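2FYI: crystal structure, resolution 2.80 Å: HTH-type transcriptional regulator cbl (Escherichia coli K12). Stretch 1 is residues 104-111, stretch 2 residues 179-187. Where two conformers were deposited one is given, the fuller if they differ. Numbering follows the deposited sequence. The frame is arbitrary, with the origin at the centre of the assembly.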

# COMPACT_ATOMS: atom_id res chain seq x y z
N PRO A 104 -10.46 14.45 -27.88
CA PRO A 104 -9.32 13.61 -27.88
C PRO A 104 -8.95 14.08 -26.47
O PRO A 104 -9.27 15.19 -26.05
CB PRO A 104 -8.40 14.20 -28.95
CG PRO A 104 -9.13 15.31 -29.54
CD PRO A 104 -10.04 15.74 -28.41
N LEU A 105 -8.34 13.23 -25.70
CA LEU A 105 -8.00 13.59 -24.36
C LEU A 105 -6.60 14.15 -24.51
O LEU A 105 -5.77 13.50 -25.13
CB LEU A 105 -7.94 12.26 -23.63
CG LEU A 105 -8.18 12.16 -22.16
CD1 LEU A 105 -9.48 12.83 -21.82
CD2 LEU A 105 -8.26 10.69 -21.93
N THR A 106 -6.31 15.35 -24.03
CA THR A 106 -4.95 15.91 -24.19
C THR A 106 -4.35 16.14 -22.81
O THR A 106 -5.08 16.08 -21.78
CB THR A 106 -4.97 17.24 -24.91
OG1 THR A 106 -5.62 18.20 -24.07
CG2 THR A 106 -5.71 17.14 -26.25
N LEU A 107 -3.04 16.40 -22.76
CA LEU A 107 -2.36 16.62 -21.48
C LEU A 107 -2.93 17.85 -20.81
O LEU A 107 -3.30 17.83 -19.64
CB LEU A 107 -0.87 16.79 -21.66
CG LEU A 107 -0.15 15.45 -21.74
CD1 LEU A 107 1.31 15.58 -22.25
CD2 LEU A 107 -0.17 14.83 -20.38
N GLU A 108 -3.02 18.90 -21.61
CA GLU A 108 -3.60 20.18 -21.26
C GLU A 108 -5.01 20.08 -20.64
O GLU A 108 -5.32 20.79 -19.68
CB GLU A 108 -3.59 21.04 -22.52
CG GLU A 108 -2.24 21.01 -23.32
CD GLU A 108 -2.00 19.75 -24.21
OE1 GLU A 108 -2.66 18.71 -24.03
OE2 GLU A 108 -1.12 19.81 -25.10
N SER A 109 -5.84 19.18 -21.16
CA SER A 109 -7.14 18.92 -20.60
C SER A 109 -7.00 18.26 -19.26
O SER A 109 -7.65 18.63 -18.28
CB SER A 109 -7.91 17.97 -21.45
OG SER A 109 -8.31 18.62 -22.62
N ILE A 110 -6.21 17.20 -19.20
CA ILE A 110 -6.15 16.48 -17.97
C ILE A 110 -5.60 17.43 -16.92
O ILE A 110 -5.97 17.35 -15.75
CB ILE A 110 -5.28 15.25 -18.13
CG1 ILE A 110 -5.91 14.32 -19.17
CG2 ILE A 110 -5.02 14.57 -16.78
CD1 ILE A 110 -5.11 13.00 -19.43
N ALA A 111 -4.73 18.35 -17.33
CA ALA A 111 -4.01 19.14 -16.33
C ALA A 111 -4.91 20.07 -15.50
O ALA A 111 -4.51 20.53 -14.43
CB ALA A 111 -2.88 19.90 -16.97
N ARG A 179 -12.02 3.36 -17.13
CA ARG A 179 -10.63 3.66 -17.50
C ARG A 179 -10.56 4.30 -18.89
O ARG A 179 -11.04 3.75 -19.84
CB ARG A 179 -9.80 2.37 -17.46
CG ARG A 179 -9.20 2.10 -16.10
CD ARG A 179 -9.17 0.59 -15.70
NE ARG A 179 -8.84 0.44 -14.27
CZ ARG A 179 -7.60 0.55 -13.76
NH1 ARG A 179 -6.56 0.78 -14.56
NH2 ARG A 179 -7.40 0.41 -12.44
N LEU A 180 -9.98 5.49 -19.01
CA LEU A 180 -9.82 6.09 -20.33
C LEU A 180 -8.37 5.89 -20.80
O LEU A 180 -7.42 6.02 -20.00
CB LEU A 180 -10.19 7.56 -20.30
CG LEU A 180 -11.58 7.94 -19.74
CD1 LEU A 180 -11.89 9.44 -19.78
CD2 LEU A 180 -12.61 7.16 -20.48
N ASP A 181 -8.21 5.55 -22.07
CA ASP A 181 -6.91 5.14 -22.61
C ASP A 181 -6.03 6.37 -22.84
O ASP A 181 -6.40 7.26 -23.59
CB ASP A 181 -7.15 4.40 -23.94
CG ASP A 181 -5.85 4.07 -24.70
OD1 ASP A 181 -4.86 4.82 -24.56
OD2 ASP A 181 -5.81 3.08 -25.47
N THR A 182 -4.87 6.41 -22.19
CA THR A 182 -3.96 7.53 -22.38
C THR A 182 -2.55 7.12 -22.79
O THR A 182 -1.59 7.80 -22.47
CB THR A 182 -3.85 8.40 -21.11
OG1 THR A 182 -3.33 7.62 -20.02
CG2 THR A 182 -5.19 8.96 -20.73
N ARG A 183 -2.41 6.00 -23.49
CA ARG A 183 -1.10 5.56 -23.94
C ARG A 183 -0.45 6.58 -24.87
O ARG A 183 0.77 6.69 -24.93
CB ARG A 183 -1.19 4.24 -24.66
CG ARG A 183 -1.49 3.09 -23.79
CD ARG A 183 -1.97 1.87 -24.61
NE ARG A 183 -2.52 0.81 -23.75
CZ ARG A 183 -3.64 0.92 -23.04
NH1 ARG A 183 -4.36 2.05 -23.07
NH2 ARG A 183 -4.05 -0.09 -22.27
N HIS A 184 -1.26 7.30 -25.62
CA HIS A 184 -0.71 8.23 -26.56
C HIS A 184 -0.19 9.48 -25.86
O HIS A 184 0.30 10.38 -26.51
CB HIS A 184 -1.74 8.57 -27.63
CG HIS A 184 -2.98 9.22 -27.10
ND1 HIS A 184 -3.83 8.58 -26.22
CD2 HIS A 184 -3.51 10.44 -27.32
CE1 HIS A 184 -4.83 9.39 -25.91
NE2 HIS A 184 -4.65 10.53 -26.55
N LEU A 185 -0.28 9.55 -24.55
CA LEU A 185 0.04 10.79 -23.86
C LEU A 185 1.20 10.64 -22.93
O LEU A 185 1.88 11.60 -22.64
CB LEU A 185 -1.15 11.28 -23.03
CG LEU A 185 -2.43 11.56 -23.80
CD1 LEU A 185 -3.42 12.15 -22.81
CD2 LEU A 185 -2.16 12.48 -24.94
N PHE A 186 1.41 9.44 -22.42
CA PHE A 186 2.55 9.17 -21.56
C PHE A 186 3.47 8.09 -22.13
O PHE A 186 3.03 7.24 -22.91
CB PHE A 186 2.06 8.73 -20.21
CG PHE A 186 1.11 9.68 -19.59
CD1 PHE A 186 1.57 10.81 -18.94
CD2 PHE A 186 -0.26 9.45 -19.64
CE1 PHE A 186 0.67 11.72 -18.34
CE2 PHE A 186 -1.16 10.35 -19.04
CZ PHE A 186 -0.69 11.49 -18.40
N ASP A 187 4.74 8.10 -21.76
CA ASP A 187 5.62 7.00 -22.15
C ASP A 187 5.42 5.74 -21.33
O ASP A 187 4.89 5.79 -20.20
CB ASP A 187 7.08 7.44 -22.10
CG ASP A 187 7.39 8.49 -23.14
OD1 ASP A 187 6.54 8.66 -24.07
OD2 ASP A 187 8.46 9.16 -23.03

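The contact is small and mostly apolar. It buries 368 Å² in total, counting both sides. A loop leading into a helix packs against a stretch that starts as strand and goes on as loop. The two pieces belong to one chain, and no two touching residues are closer than 72 positions in sequence.

Two leucines, one from each stretch, have the largest covered areas. The CA-to-CB bond of Leu105 points toward stretch 2, which covers 94 Å² of the residue. Its CD2 methyl sits among three neighbours: 4.0 Å from Leu180 CB, 3.7 Å from Thr182 CG2 and 4.2 Å from Asp181 O. The hollow it enters is thus lined by Leu180, Asp181 and Thr182. The t rotamer of Leu105, with chi2 near 53°, places CD2 there. The CA-to-CB bond of Asp181 points away, and the atom nearest this methyl is its backbone O.

Leu185 is the answering bump. Its CA-to-CB bond points toward stretch 1, with 72 Å² covered. Its CD1 lies 3.6 Å from Leu105 O, 4.1 Å from Thr106 C and 3.9 Å from Ile110 CD1. The methyl therefore fits where the loop turns into the helix, against backbone on one hand and the tip of Ile110 on the other. Ile110 CD1 also comes within 4.2 Å of Thr182 CG2, so Thr182 meets both Leu105 and Ile110 through the same methyl.

Leu107 starts sideways, but its end comes nearer. Its CD2 reaches Phe186 CE1 at 3.8 Å, and its CD1 lies 4.0 Å from Leu185 O. Leu107 and Phe186 are both buried, and their contact extends the apolar packing beyond Leu185.

One hydrogen bond crosses the contact, and it is weak: His184 NE2 donates to Leu105 O over 3.5 Å, at an angle of 145°. Leu105 O thus has both the imidazole and the Leu185 methyl close by.

Each stretch also braces itself. Thr106 occupies the N-cap position, and its OG1 hydrogen bonds with Ser109 OG at 3.1 Å. Ile110 N bonds to Thr106 O at 3.0 Å, which helps hold the first turn that carries Ile110. In stretch 2, Leu185 N bonds to Thr182 O at 3.0 Å, closing the turn from which Leu185 projects. Away from the contact, Asp181 holds Arg183 twice: Arg183 N donates to Asp181 OD1 at 2.9 Å, and Arg183 NH1 forms a salt bridge with Asp181 OD2 at 3.0 Å.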